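Local coordinates for quinonprotein alcohol dehydrogenase-like protein (Bacteroides thetaiotaomicron VPI-5482, PDB 4R5O) that is of unknown function but binds calcium and joins an immunoglobulin-like beta-sandwich domain to a seven-bladed beta-propeller, at residues A[177-185]-A[206-215]; A[143-154]-A[188-196]. All blocks are in the same frame, centred on the assembly; numbering follows the deposited sequence. Where two conformers were deposited one is given.

Contact 1: A[177-185]-A[206-215]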
loop_
_atom_site.group_PDB
_atom_site.type_symbol
_atom_site.label_atom_id
_atom_site.label_comp_id
_atom_site.label_asym_id
_atom_site.label_seq_id
_atom_site.Cartn_x
_atom_site.Cartn_y
_atom_site.Cartn_z
ATOM N N TYR A 177 7.691 -1.823 -9.182
ATOM C CA TYR A 177 7.757 -3.222 -8.845
ATOM C C TYR A 177 9.223 -3.644 -8.771
ATOM O O TYR A 177 9.998 -3.277 -9.648
ATOM C CB TYR A 177 6.961 -4.033 -9.891
ATOM C CG TYR A 177 7.185 -5.534 -9.841
ATOM C CD1 TYR A 177 6.429 -6.349 -8.998
ATOM C CD2 TYR A 177 8.140 -6.138 -10.645
ATOM C CE1 TYR A 177 6.630 -7.728 -8.957
ATOM C CE2 TYR A 177 8.365 -7.506 -10.598
ATOM C CZ TYR A 177 7.598 -8.305 -9.768
ATOM O OH TYR A 177 7.841 -9.663 -9.766
ATOM N N GLU A 178 9.617 -4.377 -7.732
ATOM C CA GLU A 178 10.991 -4.841 -7.659
ATOM C C GLU A 178 11.044 -6.339 -7.846
ATOM O O GLU A 178 11.782 -6.822 -8.712
ATOM C CB GLU A 178 11.667 -4.444 -6.363
ATOM C CG GLU A 178 11.942 -2.958 -6.321
ATOM C CD GLU A 178 12.792 -2.502 -5.159
ATOM O OE1 GLU A 178 13.158 -3.350 -4.315
ATOM O OE2 GLU A 178 13.118 -1.295 -5.113
ATOM N N ASN A 179 10.239 -7.077 -7.066
ATOM C CA ASN A 179 10.232 -8.533 -7.115
ATOM C C ASN A 179 8.948 -9.086 -6.493
ATOM O O ASN A 179 8.204 -8.347 -5.845
ATOM C CB ASN A 179 11.479 -9.049 -6.354
ATOM C CG ASN A 179 11.917 -10.449 -6.637
ATOM O OD1 ASN A 179 11.385 -11.122 -7.527
ATOM N ND2 ASN A 179 12.919 -10.905 -5.882
ATOM N N SER A 180 8.680 -10.379 -6.720
ATOM C CA SER A 180 7.532 -11.111 -6.175
ATOM C C SER A 180 7.813 -12.620 -6.200
ATOM O O SER A 180 8.684 -13.082 -6.952
ATOM C CB SER A 180 6.243 -10.786 -6.919
ATOM O OG SER A 180 6.323 -11.161 -8.281
ATOM N N ALA A 181 7.115 -13.378 -5.348
ATOM C CA ALA A 181 7.312 -14.822 -5.252
ATOM C C ALA A 181 6.111 -15.523 -4.646
ATOM O O ALA A 181 5.244 -14.897 -4.037
ATOM C CB ALA A 181 8.544 -15.135 -4.411
ATOM N N VAL A 182 6.078 -16.837 -4.823
ATOM C CA VAL A 182 5.079 -17.759 -4.297
ATOM C C VAL A 182 5.452 -18.072 -2.871
ATOM O O VAL A 182 6.635 -18.240 -2.585
ATOM C CB VAL A 182 5.036 -19.044 -5.190
ATOM C CG1 VAL A 182 4.089 -20.109 -4.640
ATOM C CG2 VAL A 182 4.709 -18.715 -6.639
ATOM N N VAL A 183 4.473 -18.133 -1.959
ATOM C CA VAL A 183 4.705 -18.505 -0.556
ATOM C C VAL A 183 3.722 -19.640 -0.270
ATOM O O VAL A 183 4.120 -20.800 -0.159
ATOM C CB VAL A 183 4.608 -17.318 0.446
ATOM C CG1 VAL A 183 4.940 -17.770 1.865
ATOM C CG2 VAL A 183 5.509 -16.159 0.031
ATOM N N GLY A 184 2.441 -19.306 -0.270
ATOM C CA GLY A 184 1.356 -20.256 -0.089
ATOM C C GLY A 184 0.007 -19.574 -0.057
ATOM O O GLY A 184 -0.092 -18.354 0.135
ATOM N N ALA A 185 -1.048 -20.372 -0.265
ATOM C CA ALA A 185 -2.435 -19.940 -0.190
ATOM C C ALA A 185 -2.874 -19.693 1.254
ATOM O O ALA A 185 -2.375 -20.363 2.190
ATOM C CB ALA A 185 -3.332 -20.995 -0.816
ATOM N N ARG A 206 6.352 -18.895 8.783
ATOM C CA ARG A 206 7.308 -18.986 7.684
ATOM C C ARG A 206 8.258 -17.826 7.724
ATOM O O ARG A 206 7.802 -16.695 7.866
ATOM C CB ARG A 206 6.607 -19.019 6.320
ATOM C CG ARG A 206 5.628 -20.131 6.141
ATOM C CD ARG A 206 4.736 -19.748 5.003
ATOM N NE ARG A 206 3.734 -20.767 4.713
ATOM C CZ ARG A 206 3.898 -21.725 3.809
ATOM N NH1 ARG A 206 5.037 -21.812 3.117
ATOM N NH2 ARG A 206 2.934 -22.610 3.592
ATOM N N ARG A 207 9.567 -18.088 7.605
ATOM C CA ARG A 207 10.561 -17.024 7.486
ATOM C C ARG A 207 10.764 -16.766 6.039
ATOM O O ARG A 207 10.955 -17.717 5.294
ATOM C CB ARG A 207 11.888 -17.378 8.190
ATOM C CG ARG A 207 12.940 -16.254 8.096
ATOM C CD ARG A 207 14.263 -16.613 8.731
ATOM N NE ARG A 207 14.890 -17.781 8.113
ATOM C CZ ARG A 207 14.922 -19.001 8.651
ATOM N NH1 ARG A 207 14.411 -19.217 9.862
ATOM N NH2 ARG A 207 15.497 -20.001 8.003
ATOM N N ILE A 208 10.719 -15.520 5.621
ATOM C CA ILE A 208 10.959 -15.174 4.218
ATOM C C ILE A 208 12.233 -14.283 4.147
ATOM O O ILE A 208 12.429 -13.398 4.985
ATOM C CB ILE A 208 9.706 -14.504 3.533
ATOM C CG1 ILE A 208 9.947 -14.268 2.001
ATOM C CG2 ILE A 208 9.197 -13.234 4.270
ATOM C CD1 ILE A 208 8.721 -14.170 1.146
ATOM N N ASP A 209 13.124 -14.585 3.182
ATOM C CA ASP A 209 14.326 -13.784 2.908
ATOM C C ASP A 209 13.885 -12.629 2.035
ATOM O O ASP A 209 13.332 -12.866 0.966
ATOM C CB ASP A 209 15.422 -14.658 2.257
ATOM C CG ASP A 209 16.755 -13.970 2.013
ATOM O OD1 ASP A 209 16.775 -12.935 1.306
ATOM O OD2 ASP A 209 17.785 -14.523 2.430
ATOM N N LEU A 210 14.062 -11.390 2.482
ATOM C CA LEU A 210 13.553 -10.214 1.752
ATOM C C LEU A 210 14.396 -9.875 0.475
ATOM O O LEU A 210 14.013 -8.965 -0.263
ATOM C CB LEU A 210 13.495 -8.984 2.679
ATOM C CG LEU A 210 12.540 -9.127 3.882
ATOM C CD1 LEU A 210 12.560 -7.911 4.753
ATOM C CD2 LEU A 210 11.120 -9.419 3.448
ATOM N N LYS A 211 15.445 -10.665 0.157
ATOM C CA LYS A 211 16.244 -10.458 -1.054
ATOM C C LYS A 211 15.944 -11.568 -2.069
ATOM O O LYS A 211 15.465 -11.264 -3.179
ATOM C CB LYS A 211 17.753 -10.385 -0.743
ATOM C CG LYS A 211 18.147 -9.452 0.444
ATOM C CD LYS A 211 17.708 -7.966 0.307
ATOM C CE LYS A 211 18.097 -7.147 1.524
ATOM N NZ LYS A 211 17.593 -5.749 1.442
ATOM N N SER A 212 16.145 -12.850 -1.675
ATOM C CA SER A 212 15.904 -14.003 -2.569
ATOM C C SER A 212 14.422 -14.371 -2.666
ATOM O O SER A 212 14.016 -14.950 -3.667
ATOM C CB SER A 212 16.680 -15.225 -2.094
ATOM O OG SER A 212 16.274 -15.625 -0.799
ATOM N N LEU A 213 13.648 -14.094 -1.605
ATOM C CA LEU A 213 12.218 -14.334 -1.420
ATOM C C LEU A 213 11.947 -15.852 -1.221
ATOM O O LEU A 213 10.802 -16.299 -1.348
ATOM C CB LEU A 213 11.342 -13.749 -2.552
ATOM C CG LEU A 213 11.383 -12.219 -2.707
ATOM C CD1 LEU A 213 10.328 -11.750 -3.665
ATOM C CD2 LEU A 213 11.121 -11.520 -1.375
ATOM N N ASN A 214 12.979 -16.615 -0.790
ATOM C CA ASN A 214 12.785 -18.000 -0.384
ATOM C C ASN A 214 12.173 -17.993 0.994
ATOM O O ASN A 214 12.465 -17.078 1.764
ATOM C CB ASN A 214 14.091 -18.812 -0.431
ATOM C CG ASN A 214 14.551 -19.184 -1.838
ATOM O OD1 ASN A 214 13.759 -19.559 -2.734
ATOM N ND2 ASN A 214 15.861 -19.185 -2.037
ATOM N N ASN A 215 11.284 -18.953 1.289
ATOM C CA ASN A 215 10.650 -19.033 2.601
ATOM C C ASN A 215 10.877 -20.414 3.190
ATOM O O ASN A 215 11.056 -21.385 2.462
ATOM C CB ASN A 215 9.145 -18.681 2.580
ATOM C CG ASN A 215 8.245 -19.715 1.989
ATOM O OD1 ASN A 215 7.682 -20.575 2.697
ATOM N ND2 ASN A 215 8.067 -19.633 0.691
HETATM O O HOH W 1 8.747 -17.886 -1.053
#

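Contact 2: A[143-154]-A[188-196]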
loop_
_atom_site.group_PDB
_atom_site.type_symbol
_atom_site.label_atom_id
_atom_site.label_comp_id
_atom_site.label_asym_id
_atom_site.label_seq_id
_atom_site.Cartn_x
_atom_site.Cartn_y
_atom_site.Cartn_z
ATOM N N SER A 143 -7.143 -10.573 0.675
ATOM C CA SER A 143 -6.647 -9.534 1.571
ATOM C C SER A 143 -5.271 -9.031 1.105
ATOM O O SER A 143 -4.483 -9.763 0.509
ATOM C CB SER A 143 -6.569 -10.040 3.005
ATOM O OG SER A 143 -5.638 -11.094 3.157
ATOM N N ALA A 144 -5.017 -7.762 1.358
ATOM C CA ALA A 144 -3.772 -7.066 1.078
ATOM C C ALA A 144 -3.180 -6.611 2.389
ATOM O O ALA A 144 -3.771 -5.783 3.085
ATOM C CB ALA A 144 -4.006 -5.900 0.136
ATOM N N ASN A 145 -2.059 -7.196 2.759
ATOM C CA ASN A 145 -1.371 -6.912 4.011
ATOM C C ASN A 145 -0.011 -6.335 3.634
ATOM O O ASN A 145 0.799 -7.029 3.018
ATOM C CB ASN A 145 -1.309 -8.214 4.857
ATOM C CG ASN A 145 -2.660 -8.963 4.887
ATOM O OD1 ASN A 145 -3.565 -8.614 5.660
ATOM N ND2 ASN A 145 -2.860 -9.956 3.982
ATOM N N ILE A 146 0.180 -5.033 3.874
ATOM C CA ILE A 146 1.398 -4.297 3.482
ATOM C C ILE A 146 2.112 -3.696 4.687
ATOM O O ILE A 146 1.480 -3.071 5.550
ATOM C CB ILE A 146 1.059 -3.154 2.468
ATOM C CG1 ILE A 146 0.276 -3.697 1.253
ATOM C CG2 ILE A 146 2.307 -2.355 2.062
ATOM C CD1 ILE A 146 -0.191 -2.743 0.261
ATOM N N ILE A 147 3.442 -3.817 4.686
ATOM C CA ILE A 147 4.318 -3.218 5.689
ATOM C C ILE A 147 5.337 -2.356 4.955
ATOM O O ILE A 147 6.018 -2.812 4.037
ATOM C CB ILE A 147 4.980 -4.246 6.633
ATOM C CG1 ILE A 147 3.892 -4.842 7.564
ATOM C CG2 ILE A 147 6.129 -3.569 7.465
ATOM C CD1 ILE A 147 4.263 -5.911 8.261
ATOM N N HIS A 148 5.360 -1.083 5.324
ATOM C CA HIS A 148 6.278 -0.109 4.812
ATOM C C HIS A 148 7.526 -0.155 5.710
ATOM O O HIS A 148 7.486 0.254 6.880
ATOM C CB HIS A 148 5.602 1.274 4.743
ATOM C CG HIS A 148 6.469 2.365 4.185
ATOM N ND1 HIS A 148 6.118 3.692 4.329
ATOM C CD2 HIS A 148 7.655 2.296 3.530
ATOM C CE1 HIS A 148 7.092 4.383 3.756
ATOM N NE2 HIS A 148 8.028 3.586 3.251
ATOM N N SER A 149 8.615 -0.739 5.171
ATOM C CA SER A 149 9.884 -0.882 5.884
ATOM C C SER A 149 11.050 -0.865 4.888
ATOM O O SER A 149 10.862 -1.281 3.746
ATOM C CB SER A 149 9.874 -2.170 6.697
ATOM O OG SER A 149 10.930 -2.214 7.640
ATOM N N ASN A 150 12.236 -0.376 5.305
ATOM C CA ASN A 150 13.482 -0.338 4.512
ATOM C C ASN A 150 13.279 0.419 3.153
ATOM O O ASN A 150 13.938 0.093 2.152
ATOM C CB ASN A 150 13.986 -1.795 4.241
ATOM C CG ASN A 150 13.940 -2.787 5.395
ATOM O OD1 ASN A 150 13.564 -3.958 5.208
ATOM N ND2 ASN A 150 14.292 -2.358 6.610
ATOM N N GLY A 151 12.369 1.400 3.134
ATOM C CA GLY A 151 12.025 2.148 1.928
ATOM C C GLY A 151 11.273 1.330 0.889
ATOM O O GLY A 151 11.254 1.713 -0.289
ATOM N N LYS A 152 10.629 0.207 1.322
ATOM C CA LYS A 152 9.873 -0.683 0.450
ATOM C C LYS A 152 8.477 -0.971 1.013
ATOM O O LYS A 152 8.257 -0.929 2.227
ATOM C CB LYS A 152 10.628 -2.034 0.254
ATOM C CG LYS A 152 12.099 -1.963 -0.212
ATOM C CD LYS A 152 12.259 -1.393 -1.629
ATOM C CE LYS A 152 13.672 -1.023 -2.031
ATOM N NZ LYS A 152 14.167 0.190 -1.327
ATOM N N PHE A 153 7.547 -1.296 0.123
ATOM C CA PHE A 153 6.231 -1.774 0.484
ATOM C C PHE A 153 6.238 -3.275 0.315
ATOM O O PHE A 153 6.389 -3.762 -0.805
ATOM C CB PHE A 153 5.088 -1.117 -0.309
ATOM C CG PHE A 153 4.908 0.379 -0.197
ATOM C CD1 PHE A 153 4.953 1.010 1.046
ATOM C CD2 PHE A 153 4.509 1.136 -1.310
ATOM C CE1 PHE A 153 4.727 2.392 1.157
ATOM C CE2 PHE A 153 4.257 2.509 -1.191
ATOM C CZ PHE A 153 4.375 3.129 0.041
ATOM N N TYR A 154 6.192 -4.007 1.428
ATOM C CA TYR A 154 6.136 -5.461 1.392
ATOM C C TYR A 154 4.699 -5.862 1.438
ATOM O O TYR A 154 4.035 -5.560 2.416
ATOM C CB TYR A 154 6.939 -6.098 2.532
ATOM C CG TYR A 154 8.401 -5.736 2.500
ATOM C CD1 TYR A 154 9.286 -6.398 1.654
ATOM C CD2 TYR A 154 8.912 -4.764 3.345
ATOM C CE1 TYR A 154 10.636 -6.081 1.630
ATOM C CE2 TYR A 154 10.265 -4.443 3.338
ATOM C CZ TYR A 154 11.123 -5.107 2.478
ATOM O OH TYR A 154 12.457 -4.801 2.485
ATOM N N SER A 188 -2.247 -14.430 5.501
ATOM C CA SER A 188 -2.571 -13.010 5.630
ATOM C C SER A 188 -1.787 -12.300 6.771
ATOM O O SER A 188 -2.061 -11.124 7.046
ATOM C CB SER A 188 -4.066 -12.847 5.881
ATOM O OG SER A 188 -4.464 -13.482 7.081
ATOM N N GLY A 189 -0.838 -12.990 7.405
ATOM C CA GLY A 189 -0.053 -12.404 8.485
ATOM C C GLY A 189 1.336 -12.051 8.025
ATOM O O GLY A 189 2.074 -12.926 7.586
ATOM N N LEU A 190 1.699 -10.765 8.084
ATOM C CA LEU A 190 3.022 -10.307 7.648
ATOM C C LEU A 190 3.745 -9.525 8.781
ATOM O O LEU A 190 3.151 -8.665 9.448
ATOM C CB LEU A 190 2.917 -9.423 6.375
ATOM C CG LEU A 190 4.247 -8.924 5.735
ATOM C CD1 LEU A 190 5.124 -10.097 5.282
ATOM C CD2 LEU A 190 4.000 -7.951 4.610
ATOM N N THR A 191 5.040 -9.831 8.960
ATOM C CA THR A 191 5.959 -9.209 9.909
ATOM C C THR A 191 7.276 -8.950 9.211
ATOM O O THR A 191 7.749 -9.824 8.503
ATOM C CB THR A 191 6.155 -10.106 11.177
ATOM O OG1 THR A 191 4.912 -10.589 11.685
ATOM C CG2 THR A 191 6.907 -9.397 12.288
ATOM N N ILE A 192 7.855 -7.770 9.371
ATOM C CA ILE A 192 9.181 -7.486 8.834
ATOM C C ILE A 192 10.101 -7.418 10.075
ATOM O O ILE A 192 9.888 -6.560 10.956
ATOM C CB ILE A 192 9.249 -6.233 7.889
ATOM C CG1 ILE A 192 8.935 -6.624 6.399
ATOM C CG2 ILE A 192 10.688 -5.688 7.865
ATOM C CD1 ILE A 192 7.719 -7.323 6.044
ATOM N N LEU A 193 11.048 -8.397 10.171
ATOM C CA LEU A 193 11.950 -8.538 11.317
ATOM C C LEU A 193 13.065 -7.514 11.273
ATOM O O LEU A 193 13.404 -6.931 12.314
ATOM C CB LEU A 193 12.566 -9.955 11.390
ATOM C CG LEU A 193 11.612 -11.169 11.397
ATOM C CD1 LEU A 193 12.383 -12.478 11.445
ATOM C CD2 LEU A 193 10.685 -11.129 12.541
ATOM N N ASN A 194 13.657 -7.319 10.077
ATOM C CA ASN A 194 14.800 -6.434 9.827
ATOM C C ASN A 194 14.951 -6.211 8.325
ATOM O O ASN A 194 13.968 -6.372 7.609
ATOM C CB ASN A 194 16.084 -7.025 10.445
ATOM C CG ASN A 194 16.432 -8.436 10.031
ATOM O OD1 ASN A 194 16.277 -8.841 8.871
ATOM N ND2 ASN A 194 17.025 -9.172 10.954
ATOM N N GLU A 195 16.146 -5.832 7.841
ATOM C CA GLU A 195 16.367 -5.563 6.415
ATOM C C GLU A 195 16.437 -6.825 5.587
ATOM O O GLU A 195 16.163 -6.781 4.375
ATOM C CB GLU A 195 17.675 -4.781 6.173
ATOM C CG GLU A 195 17.867 -3.475 6.925
ATOM C CD GLU A 195 18.997 -2.598 6.404
ATOM O OE1 GLU A 195 19.619 -2.946 5.372
ATOM O OE2 GLU A 195 19.213 -1.516 6.996
ATOM N N GLN A 196 16.841 -7.942 6.229
ATOM C CA GLN A 196 17.091 -9.196 5.549
ATOM C C GLN A 196 15.891 -10.180 5.628
ATOM O O GLN A 196 15.678 -10.924 4.670
ATOM C CB GLN A 196 18.350 -9.834 6.188
ATOM C CG GLN A 196 18.866 -11.161 5.570
ATOM C CD GLN A 196 19.361 -11.162 4.134
ATOM O OE1 GLN A 196 19.481 -10.130 3.456
ATOM N NE2 GLN A 196 19.706 -12.351 3.653
#

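Contact 1: A[177-185]-A[206-215]
Val-183 carries CG1 anti to its backbone N (chi1 -177°) and CG2 anti to its carbonyl carbon, and this splits its two methyls between different partners. CG1 lies 3.7 Å from Arg-206 CD, the valine pointing one way and the arginine chain running back alongside it, while CG2 reaches Ile-208 CD1 at 3.9 Å, the isoleucine lying roughly perpendicular to the valine. Leu-213, with CG anti to its carbonyl carbon (chi1 -63°), approaches the Asn-179 amide from the opposite direction, CD1 ending 3.5 Å from Asn-179 ND2 and also close to its CG. Next to it, Ala-181 CB packs against Leu-213 CB at 3.6 Å. Leu-213 also touches Ile-169, and Ile-208 touches Phe-167 and Val-200, so both apolar contacts run on into the neighbouring strands.

No hydrogen bond passes directly between 177-185 and 206-215; one water joins them, donating to Val-182 O and Leu-213 O and accepting from Asn-215 ND2. The other end of that amide is fixed as well: Asn-215 OD1 takes a bond from Arg-206 NH1 at 3.0 Å, lying exactly in the guanidinium plane, at its edge. Val-183 C lies over one face of the same guanidinium, whose NH2 makes a salt bridge to Asp-203. The turn carrying Leu-213 is itself held by Asp-209 OD1, which accepts from Lys-211 N at 2.9 Å, an Asx turn, and from Ser-212 N at 3.0 Å, which comes in from above the carboxylate plane.

Strand 177-181 is the last of its four-stranded antiparallel sheet, and 204-209 is the third of the next. The outer edge of one blade thus packs on the following blade's 204-209/215-220 hairpin, an interblade contact at the surface of a beta-propeller.

Contact 2: A[143-154]-A[188-196]
Ile-147, Leu-190, Ile-192 and Tyr-154 form the apolar part of the contact. Ile-147 sends CD1 to Leu-190 CG (3.9 Å) and CG2 to Ile-192 CB (4.1 Å), the two isoleucines lying flank to flank and pointing contrary ways. Ile-192 stands roughly upright to Tyr-154, its CG1 coming obliquely to within 3.6 Å of Tyr-154 CD2. In Leu-190, chi1 -177° carries CG out from the strand and chi2 61° sets CD2 4.0 Å from Tyr-154 CB. The other branch of Ile-192, CG2, lies 3.5 Å from Ser-149 OG.

Polar groups flank these side chains without hydrogen-bonding across. Ser-188 O sits over the face of the Asn-145 amide, 3.1 Å from CG, while ND2 is spent within its own sheet, on Ser-143 OG at 3.1 Å and on Leu-156 O. With an alanine here, Ser-143 OG and Leu-156 O would probably lose this shared donor, and Ser-188 O the amide beneath it. In one of two conformers of Asn-150, hence doubtfully, Tyr-154 OH donates to a lone pair of OD1 in the carbonyl plane, and that amide lies against Glu-195.

Backbone bonds stay within each sheet: a type I' turn from Ser-149 to Lys-152 closes the first hairpin. Strands 143-149 and 189-192 run nearly parallel, at 9°, with axes 7.3 Å apart. Two first strands of successive four-stranded sheets, facing without any hydrogen bond between them and joined by Tyr-154 of the second strand, mark the inner blade-to-blade interface of a beta-propeller.

Overall arrangement
Both contacts join the same two successive four-stranded sheets of the propeller, the first running from 143-149 to 177-181 and the second from 189-192 to 215-220. Contact 2 packs their first strands together, with Tyr-154 of 152-158; contact 1 sets the last strand of one against the third strand and turn of the next. Their centres lie 11 Å apart. Each contact takes one segment from each sheet, contact 2 the earlier part and contact 1 the later, so the order along the chain is 143-154, 177-185, 188-196, 206-215. A short link joins strands 177-181 and 189-192. Gln-196 O probably accepts a hydrogen bond from Leu-210 N (2.8 Å), tying the two contacts together. The blades therefore meet from the partly buried inner side to the surface.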